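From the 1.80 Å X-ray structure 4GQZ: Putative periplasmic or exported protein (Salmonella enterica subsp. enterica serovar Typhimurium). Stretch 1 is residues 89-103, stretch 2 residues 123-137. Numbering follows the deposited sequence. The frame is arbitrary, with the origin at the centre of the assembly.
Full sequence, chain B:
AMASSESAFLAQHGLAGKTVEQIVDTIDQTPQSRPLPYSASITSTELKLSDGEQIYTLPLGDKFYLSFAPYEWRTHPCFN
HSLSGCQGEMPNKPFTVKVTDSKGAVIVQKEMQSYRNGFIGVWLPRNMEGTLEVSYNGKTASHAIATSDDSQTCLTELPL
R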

ATOM      1  N   GLU B  89      23.908  12.458   8.269  1.00 22.06           N
ATOM      2  CA  GLU B  89      25.087  12.592   9.119  1.00 21.90           C
ATOM      3  C   GLU B  89      25.241  11.464  10.138  1.00 22.45           C
ATOM      4  O   GLU B  89      26.352  11.183  10.589  1.00 22.91           O
ATOM      5  CB  GLU B  89      25.026  13.935   9.863  1.00 22.54           C
ATOM      6  CG  GLU B  89      26.358  14.434  10.420  1.00 26.26           C
ATOM      7  CD  GLU B  89      26.241  15.816  11.047  1.00 23.43           C
ATOM      8  OE1 GLU B  89      25.751  15.899  12.205  1.00 21.92           O
ATOM      9  OE2 GLU B  89      26.642  16.804  10.382  1.00 24.53           O
HETATM   10  N   MSE B  90      24.137  10.831  10.531  1.00 19.43           N
HETATM   11  CA  MSE B  90      24.190   9.914  11.673  1.00 21.80           C
HETATM   12  C   MSE B  90      23.711   8.476  11.407  1.00 22.30           C
HETATM   13  O   MSE B  90      22.672   8.064  11.934  1.00 21.94           O
HETATM   14  CB  MSE B  90      23.396  10.491  12.853  1.00 21.80           C
HETATM   15  CG  MSE B  90      23.682  11.955  13.156  1.00 21.93           C
HETATM   16 SE   MSE B  90      22.640  12.645  14.677  1.00 33.79          SE
HETATM   17  CE  MSE B  90      23.491  11.638  16.138  1.00 26.91           C
ATOM     18  N   PRO B  91      24.484   7.700  10.630  1.00 21.92           N
ATOM     19  CA  PRO B  91      24.115   6.306  10.349  1.00 23.94           C
ATOM     20  C   PRO B  91      24.236   5.409  11.566  1.00 25.29           C
ATOM     21  O   PRO B  91      25.029   5.694  12.469  1.00 26.25           O
ATOM     22  CB  PRO B  91      25.156   5.873   9.312  1.00 23.19           C
ATOM     23  CG  PRO B  91      26.327   6.800   9.540  1.00 24.86           C
ATOM     24  CD  PRO B  91      25.679   8.109   9.878  1.00 23.30           C
ATOM     25  N   ASN B  92      23.462   4.328  11.568  1.00 24.71           N
ATOM     26  CA  ASN B  92      23.538   3.289  12.595  1.00 25.08           C
ATOM     27  C   ASN B  92      23.616   3.798  14.030  1.00 27.74           C
ATOM     28  O   ASN B  92      24.452   3.349  14.816  1.00 30.30           O
ATOM     29  CB  ASN B  92      24.698   2.338  12.295  1.00 27.89           C
ATOM     30  CG  ASN B  92      24.529   1.628  10.966  1.00 29.58           C
ATOM     31  OD1 ASN B  92      23.469   1.060  10.687  1.00 31.14           O
ATOM     32  ND2 ASN B  92      25.561   1.672  10.128  1.00 32.01           N
ATOM     33  N   LYS B  93      22.738   4.733  14.369  1.00 25.76           N
ATOM     34  CA  LYS B  93      22.695   5.278  15.717  1.00 27.12           C
ATOM     35  C   LYS B  93      21.340   4.952  16.319  1.00 26.13           C
ATOM     36  O   LYS B  93      20.362   4.876  15.601  1.00 25.75           O
ATOM     37  CB  LYS B  93      22.922   6.799  15.696  1.00 26.86           C
ATOM     38  CG  LYS B  93      24.364   7.235  15.351  1.00 29.13           C
ATOM     39  CD  LYS B  93      25.345   6.751  16.404  1.00 32.68           C
ATOM     40  CE  LYS B  93      26.775   7.255  16.164  1.00 34.77           C
ATOM     41  NZ  LYS B  93      26.888   8.722  16.390  1.00 35.15           N
ATOM     42  N   PRO B  94      21.285   4.742  17.640  1.00 27.32           N
ATOM     43  CA  PRO B  94      19.994   4.472  18.274  1.00 27.84           C
ATOM     44  C   PRO B  94      19.284   5.770  18.599  1.00 25.58           C
ATOM     45  O   PRO B  94      19.895   6.673  19.165  1.00 27.46           O
ATOM     46  CB  PRO B  94      20.391   3.748  19.564  1.00 29.59           C
ATOM     47  CG  PRO B  94      21.735   4.308  19.909  1.00 28.93           C
ATOM     48  CD  PRO B  94      22.411   4.586  18.579  1.00 28.80           C
ATOM     49  N   PHE B  95      18.014   5.875  18.239  1.00 24.49           N
ATOM     50  CA  PHE B  95      17.246   7.070  18.567  1.00 25.05           C
ATOM     51  C   PHE B  95      15.966   6.701  19.310  1.00 27.39           C
ATOM     52  O   PHE B  95      15.480   5.578  19.193  1.00 28.10           O
ATOM     53  CB  PHE B  95      16.884   7.838  17.290  1.00 24.88           C
ATOM     54  CG  PHE B  95      18.067   8.427  16.574  1.00 23.98           C
ATOM     55  CD1 PHE B  95      18.555   9.677  16.926  1.00 25.33           C
ATOM     56  CD2 PHE B  95      18.693   7.729  15.546  1.00 24.73           C
ATOM     57  CE1 PHE B  95      19.657  10.218  16.262  1.00 24.71           C
ATOM     58  CE2 PHE B  95      19.779   8.259  14.876  1.00 23.82           C
ATOM     59  CZ  PHE B  95      20.270   9.505  15.234  1.00 25.17           C
ATOM     60  N   THR B  96      15.433   7.637  20.086  1.00 24.97           N
ATOM     61  CA  THR B  96      14.071   7.505  20.585  1.00 27.39           C
ATOM     62  C   THR B  96      13.157   8.393  19.738  1.00 25.63           C
ATOM     63  O   THR B  96      13.426   9.582  19.553  1.00 24.90           O
ATOM     64  CB  THR B  96      13.967   7.883  22.070  1.00 29.97           C
ATOM     65  OG1 THR B  96      14.770   6.979  22.840  1.00 31.98           O
ATOM     66  CG2 THR B  96      12.534   7.771  22.544  1.00 31.17           C
ATOM     67  N   VAL B  97      12.085   7.810  19.212  1.00 23.01           N
ATOM     68  CA  VAL B  97      11.250   8.498  18.232  1.00 22.15           C
ATOM     69  C   VAL B  97       9.811   8.589  18.732  1.00 23.12           C
ATOM     70  O   VAL B  97       9.216   7.570  19.099  1.00 24.07           O
ATOM     71  CB  VAL B  97      11.278   7.749  16.879  1.00 22.44           C
ATOM     72  CG1 VAL B  97      10.330   8.405  15.858  1.00 21.42           C
ATOM     73  CG2 VAL B  97      12.720   7.676  16.325  1.00 24.02           C
ATOM     74  N   LYS B  98       9.255   9.799  18.760  1.00 20.25           N
ATOM     75  CA  LYS B  98       7.854   9.961  19.141  1.00 21.46           C
ATOM     76  C   LYS B  98       7.095  10.789  18.125  1.00 21.11           C
ATOM     77  O   LYS B  98       7.517  11.891  17.778  1.00 20.58           O
ATOM     78  CB  LYS B  98       7.711  10.614  20.522  1.00 23.16           C
ATOM     79  CG  LYS B  98       6.250  10.710  20.970  1.00 22.92           C
ATOM     80  CD  LYS B  98       6.101  11.135  22.438  1.00 27.83           C
ATOM     81  CE  LYS B  98       6.580  12.552  22.667  1.00 27.25           C
ATOM     82  NZ  LYS B  98       6.541  12.886  24.117  1.00 30.92           N
ATOM     83  N   VAL B  99       5.975  10.264  17.643  1.00 18.97           N
ATOM     84  CA  VAL B  99       5.113  11.047  16.774  1.00 19.94           C
ATOM     85  C   VAL B  99       3.751  11.194  17.426  1.00 20.73           C
ATOM     86  O   VAL B  99       3.133  10.195  17.809  1.00 20.03           O
ATOM     87  CB  VAL B  99       4.946  10.403  15.397  1.00 20.81           C
ATOM     88  CG1 VAL B  99       3.861  11.137  14.599  1.00 20.60           C
ATOM     89  CG2 VAL B  99       6.264  10.432  14.652  1.00 18.92           C
ATOM     90  N   THR B 100       3.296  12.438  17.555  1.00 20.54           N
ATOM     91  CA  THR B 100       2.029  12.739  18.207  1.00 21.68           C
ATOM     92  C   THR B 100       1.163  13.572  17.267  1.00 23.72           C
ATOM     93  O   THR B 100       1.666  14.483  16.620  1.00 23.69           O
ATOM     94  CB  THR B 100       2.253  13.508  19.548  1.00 23.32           C
ATOM     95  OG1 THR B 100       2.984  14.718  19.306  1.00 27.62           O
ATOM     96  CG2 THR B 100       3.050  12.669  20.518  1.00 22.16           C
ATOM     97  N   ASP B 101      -0.133  13.280  17.182  1.00 23.44           N
ATOM     98  CA  ASP B 101      -0.987  14.037  16.256  1.00 23.28           C
ATOM     99  C   ASP B 101      -1.554  15.317  16.887  1.00 25.64           C
ATOM    100  O   ASP B 101      -1.289  15.602  18.056  1.00 25.81           O
ATOM    101  CB  ASP B 101      -2.074  13.158  15.613  1.00 25.05           C
ATOM    102  CG  ASP B 101      -3.172  12.710  16.589  1.00 28.89           C
ATOM    103  OD1 ASP B 101      -3.298  13.268  17.699  1.00 27.53           O
ATOM    104  OD2 ASP B 101      -3.936  11.783  16.217  1.00 29.86           O
ATOM    105  N   SER B 102      -2.331  16.080  16.119  1.00 26.23           N
ATOM    106  CA  SER B 102      -2.816  17.382  16.580  1.00 28.16           C
ATOM    107  C   SER B 102      -3.789  17.295  17.760  1.00 29.37           C
ATOM    108  O   SER B 102      -3.993  18.286  18.461  1.00 31.74           O
ATOM    109  CB  SER B 102      -3.465  18.156  15.437  1.00 26.71           C
ATOM    110  OG  SER B 102      -4.588  17.455  14.950  1.00 29.19           O
ATOM    111  N   LYS B 103      -4.388  16.130  17.982  1.00 27.79           N
ATOM    112  CA  LYS B 103      -5.289  15.975  19.129  1.00 31.65           C
ATOM    113  C   LYS B 103      -4.655  15.197  20.279  1.00 31.76           C
ATOM    114  O   LYS B 103      -5.355  14.753  21.198  1.00 34.35           O
ATOM    115  CB  LYS B 103      -6.634  15.360  18.722  1.00 32.94           C
ATOM    116  CG  LYS B 103      -6.568  14.412  17.552  1.00 35.23           C
ATOM    117  CD  LYS B 103      -7.752  14.606  16.610  1.00 37.03           C
ATOM    118  CE  LYS B 103      -7.701  13.598  15.465  1.00 40.00           C
ATOM    119  NZ  LYS B 103      -7.698  12.189  15.969  1.00 45.64           N
TER
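Stretch 2 (123-137) WLPRNMEGTLEVSYN

Strand 129-136 of stretch 2 runs antiparallel to strand 94-101 of stretch 1, their axes at 163° and 4.7 Å apart at closest approach. The register pairs Thr-96 with Ser-135, Lys-98 with Glu-133 and Thr-100 with Thr-131 as hydrogen-bonded pairs: Thr-96 N to Ser-135 O 3.0 Å and Ser-135 N to Thr-96 O 2.9 Å, Lys-98 N to Glu-133 O 2.9 Å and Glu-133 N to Lys-98 O 2.8 Å, Thr-100 N to Thr-131 O 3.0 Å and Thr-131 N to Thr-100 O 2.9 Å. Between them lie the non-hydrogen-bonded pairs Val-97 with Val-134 and Val-99 with Leu-132; a third, Asp-101 with Gly-130, follows beyond Thr-100 and Thr-131. Gly-130 CA approaches Asp-101 CA to 4.1 Å, and an ideal CB there would clash with Thr-100 O.

Val-97, Val-99, Leu-132 and Val-134 share one buried face, where Leu-132 CD1 reaches Val-99 CG2 (3.6 Å) and Val-97 CG1 (3.7 Å). Leu-124 CD2, from the preceding strand, adds to this packing 4.0 Å from Val-99 CG1. The other face carries a long salt bridge, Lys-98 NZ to Glu-133 OE1, 3.9 Å. At the far end, Met-90 CE lies over one face of the Tyr-136 ring, 3.6 Å from Tyr-136 CE2, while Lys-93 NZ donates to Tyr-136 OH at 3.2 Å.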

ATOM      1  N   TRP B 123       5.849   4.902   9.029  1.00 17.58           N
ATOM      2  CA  TRP B 123       4.623   4.828   8.255  1.00 17.06           C
ATOM      3  C   TRP B 123       3.482   5.425   9.062  1.00 18.49           C
ATOM      4  O   TRP B 123       3.165   4.961  10.163  1.00 18.51           O
ATOM      5  CB  TRP B 123       4.336   3.375   7.888  1.00 18.24           C
ATOM      6  CG  TRP B 123       5.339   2.804   6.901  1.00 18.82           C
ATOM      7  CD1 TRP B 123       6.444   2.039   7.189  1.00 19.28           C
ATOM      8  CD2 TRP B 123       5.315   2.950   5.475  1.00 18.31           C
ATOM      9  NE1 TRP B 123       7.102   1.707   6.029  1.00 19.06           N
ATOM     10  CE2 TRP B 123       6.428   2.246   4.963  1.00 19.15           C
ATOM     11  CE3 TRP B 123       4.465   3.610   4.585  1.00 17.31           C
ATOM     12  CZ2 TRP B 123       6.714   2.194   3.597  1.00 19.56           C
ATOM     13  CZ3 TRP B 123       4.743   3.552   3.233  1.00 19.87           C
ATOM     14  CH2 TRP B 123       5.865   2.851   2.749  1.00 19.77           C
ATOM     15  N   LEU B 124       2.861   6.459   8.509  1.00 18.29           N
ATOM     16  CA  LEU B 124       1.959   7.304   9.280  1.00 17.23           C
ATOM     17  C   LEU B 124       0.583   7.380   8.612  1.00 18.26           C
ATOM     18  O   LEU B 124       0.478   7.276   7.387  1.00 19.12           O
ATOM     19  CB  LEU B 124       2.568   8.708   9.403  1.00 19.26           C
ATOM     20  CG  LEU B 124       3.907   8.848  10.141  1.00 17.83           C
ATOM     21  CD1 LEU B 124       4.396  10.270  10.088  1.00 19.15           C
ATOM     22  CD2 LEU B 124       3.759   8.425  11.594  1.00 18.80           C
ATOM     23  N   PRO B 125      -0.476   7.563   9.417  1.00 19.70           N
ATOM     24  CA  PRO B 125      -1.813   7.790   8.844  1.00 20.71           C
ATOM     25  C   PRO B 125      -1.771   9.012   7.938  1.00 19.69           C
ATOM     26  O   PRO B 125      -1.024   9.947   8.223  1.00 19.55           O
ATOM     27  CB  PRO B 125      -2.689   8.097  10.068  1.00 22.49           C
ATOM     28  CG  PRO B 125      -1.904   7.638  11.266  1.00 22.64           C
ATOM     29  CD  PRO B 125      -0.453   7.703  10.887  1.00 21.19           C
ATOM     30  N   ARG B 126      -2.536   8.994   6.854  1.00 18.44           N
ATOM     31  CA  ARG B 126      -2.566  10.123   5.928  1.00 19.04           C
ATOM     32  C   ARG B 126      -3.443  11.256   6.454  1.00 20.77           C
ATOM     33  O   ARG B 126      -4.321  11.033   7.282  1.00 19.19           O
ATOM     34  CB  ARG B 126      -3.072   9.658   4.554  1.00 18.89           C
ATOM     35  CG  ARG B 126      -2.094   8.742   3.846  1.00 17.41           C
ATOM     36  CD  ARG B 126      -2.599   8.296   2.475  1.00 18.68           C
ATOM     37  NE  ARG B 126      -1.581   7.518   1.770  1.00 17.74           N
ATOM     38  CZ  ARG B 126      -0.518   8.040   1.164  1.00 18.29           C
ATOM     39  NH1 ARG B 126      -0.301   9.351   1.176  1.00 18.44           N
ATOM     40  NH2 ARG B 126       0.338   7.250   0.537  1.00 20.04           N
ATOM     41  N   ASN B 127      -3.188  12.466   5.973  1.00 20.54           N
ATOM     42  CA  ASN B 127      -3.984  13.639   6.330  1.00 23.71           C
ATOM     43  C   ASN B 127      -4.017  13.952   7.817  1.00 24.11           C
ATOM     44  O   ASN B 127      -5.029  14.421   8.332  1.00 23.06           O
ATOM     45  CB  ASN B 127      -5.405  13.516   5.766  1.00 24.27           C
ATOM     46  CG  ASN B 127      -5.411  13.478   4.255  1.00 24.52           C
ATOM     47  OD1 ASN B 127      -4.834  14.347   3.605  1.00 26.41           O
ATOM     48  ND2 ASN B 127      -6.037  12.464   3.689  1.00 26.11           N
HETATM   49  N   MSE B 128      -2.912  13.698   8.507  1.00 22.25           N
HETATM   50  CA  MSE B 128      -2.791  14.168   9.881  1.00 24.89           C
HETATM   51  C   MSE B 128      -1.809  15.330   9.927  1.00 23.41           C
HETATM   52  O   MSE B 128      -1.062  15.563   8.975  1.00 21.73           O
HETATM   53  CB  MSE B 128      -2.340  13.047  10.830  1.00 26.74           C
HETATM   54  CG  MSE B 128      -1.008  12.411  10.465  1.00 26.96           C
HETATM   55 SE   MSE B 128       0.089  11.819  12.008  1.00 52.13          SE
HETATM   56  CE  MSE B 128       0.686  13.563  12.625  1.00 25.39           C
ATOM     57  N   GLU B 129      -1.848  16.074  11.028  1.00 23.32           N
ATOM     58  CA  GLU B 129      -0.869  17.101  11.337  1.00 24.57           C
ATOM     59  C   GLU B 129      -0.362  16.759  12.731  1.00 24.32           C
ATOM     60  O   GLU B 129      -1.117  16.233  13.558  1.00 24.47           O
ATOM     61  CB  GLU B 129      -1.530  18.482  11.371  1.00 26.28           C
ATOM     62  CG  GLU B 129      -2.409  18.786  10.179  1.00 30.68           C
ATOM     63  CD  GLU B 129      -3.013  20.177  10.236  1.00 34.66           C
ATOM     64  OE1 GLU B 129      -2.885  20.922   9.236  1.00 38.48           O
ATOM     65  OE2 GLU B 129      -3.622  20.521  11.273  1.00 37.19           O
ATOM     66  N   GLY B 130       0.904  17.029  13.010  1.00 22.53           N
ATOM     67  CA  GLY B 130       1.400  16.730  14.340  1.00 23.21           C
ATOM     68  C   GLY B 130       2.836  17.133  14.553  1.00 22.01           C
ATOM     69  O   GLY B 130       3.332  18.090  13.942  1.00 21.73           O
ATOM     70  N   THR B 131       3.509  16.394  15.427  1.00 20.60           N
ATOM     71  CA  THR B 131       4.878  16.726  15.800  1.00 20.64           C
ATOM     72  C   THR B 131       5.690  15.456  15.862  1.00 21.17           C
ATOM     73  O   THR B 131       5.221  14.437  16.372  1.00 19.29           O
ATOM     74  CB  THR B 131       4.942  17.429  17.175  1.00 22.20           C
ATOM     75  OG1 THR B 131       4.167  18.632  17.132  1.00 25.97           O
ATOM     76  CG2 THR B 131       6.391  17.789  17.552  1.00 21.82           C
ATOM     77  N   LEU B 132       6.906  15.514  15.333  1.00 18.51           N
ATOM     78  CA  LEU B 132       7.868  14.432  15.503  1.00 19.67           C
ATOM     79  C   LEU B 132       8.930  14.914  16.487  1.00 20.56           C
ATOM     80  O   LEU B 132       9.446  16.027  16.345  1.00 21.76           O
ATOM     81  CB  LEU B 132       8.539  14.093  14.169  1.00 18.10           C
ATOM     82  CG  LEU B 132       9.847  13.299  14.301  1.00 22.37           C
ATOM     83  CD1 LEU B 132       9.575  11.897  14.796  1.00 23.04           C
ATOM     84  CD2 LEU B 132      10.643  13.260  13.005  1.00 23.44           C
ATOM     85  N   GLU B 133       9.241  14.101  17.493  1.00 20.10           N
ATOM     86  CA  GLU B 133      10.358  14.415  18.381  1.00 21.97           C
ATOM     87  C   GLU B 133      11.339  13.275  18.324  1.00 22.02           C
ATOM     88  O   GLU B 133      10.944  12.107  18.287  1.00 21.81           O
ATOM     89  CB  GLU B 133       9.912  14.642  19.828  1.00 24.66           C
ATOM     90  CG  GLU B 133      11.089  15.008  20.750  1.00 25.69           C
ATOM     91  CD  GLU B 133      10.696  15.137  22.215  1.00 31.41           C
ATOM     92  OE1 GLU B 133       9.516  14.893  22.538  1.00 32.52           O
ATOM     93  OE2 GLU B 133      11.577  15.481  23.039  1.00 34.85           O
ATOM     94  N   VAL B 134      12.621  13.615  18.281  1.00 22.36           N
ATOM     95  CA  VAL B 134      13.674  12.619  18.238  1.00 21.30           C
ATOM     96  C   VAL B 134      14.631  12.927  19.380  1.00 22.92           C
ATOM     97  O   VAL B 134      14.835  14.094  19.732  1.00 22.96           O
ATOM     98  CB  VAL B 134      14.413  12.655  16.876  1.00 21.83           C
ATOM     99  CG1 VAL B 134      15.559  11.656  16.856  1.00 25.26           C
ATOM    100  CG2 VAL B 134      13.444  12.353  15.759  1.00 22.98           C
ATOM    101  N   SER B 135      15.180  11.892  20.005  1.00 23.12           N
ATOM    102  CA  SER B 135      16.134  12.141  21.075  1.00 23.31           C
ATOM    103  C   SER B 135      17.301  11.163  21.003  1.00 25.51           C
ATOM    104  O   SER B 135      17.127  10.000  20.628  1.00 25.65           O
ATOM    105  CB  SER B 135      15.449  12.129  22.447  1.00 27.52           C
ATOM    106  OG  SER B 135      15.341  10.818  22.956  1.00 32.75           O
ATOM    107  N   TYR B 136      18.491  11.655  21.335  1.00 26.68           N
ATOM    108  CA  TYR B 136      19.725  10.872  21.252  1.00 27.87           C
ATOM    109  C   TYR B 136      20.696  11.363  22.314  1.00 26.86           C
ATOM    110  O   TYR B 136      21.008  12.546  22.344  1.00 25.95           O
ATOM    111  CB  TYR B 136      20.355  11.052  19.870  1.00 28.05           C
ATOM    112  CG  TYR B 136      21.753  10.491  19.738  1.00 29.10           C
ATOM    113  CD1 TYR B 136      21.964   9.118  19.660  1.00 29.79           C
ATOM    114  CD2 TYR B 136      22.862  11.332  19.687  1.00 30.12           C
ATOM    115  CE1 TYR B 136      23.240   8.595  19.534  1.00 31.51           C
ATOM    116  CE2 TYR B 136      24.143  10.821  19.557  1.00 30.72           C
ATOM    117  CZ  TYR B 136      24.324   9.452  19.481  1.00 33.21           C
ATOM    118  OH  TYR B 136      25.594   8.935  19.353  1.00 35.96           O
ATOM    119  N   ASN B 137      21.137  10.460  23.192  1.00 30.09           N
ATOM    120  CA  ASN B 137      22.167  10.744  24.203  1.00 32.60           C
ATOM    121  C   ASN B 137      21.987  12.104  24.903  1.00 32.15           C
ATOM    122  O   ASN B 137      22.877  12.957  24.907  1.00 34.10           O
ATOM    123  CB  ASN B 137      23.572  10.572  23.588  1.00 32.25           C
ATOM    124  CG  ASN B 137      24.700  10.785  24.597  1.00 37.57           C
ATOM    125  OD1 ASN B 137      24.902   9.982  25.512  1.00 41.22           O
ATOM    126  ND2 ASN B 137      25.452  11.871  24.419  1.00 38.18           N
TER
HETATM  127  O   HOH W   1       5.915  14.151  19.365  1.00 23.11           O
HETATM  128  O   HOH W   2      -4.316  15.140  13.039  1.00 18.28           O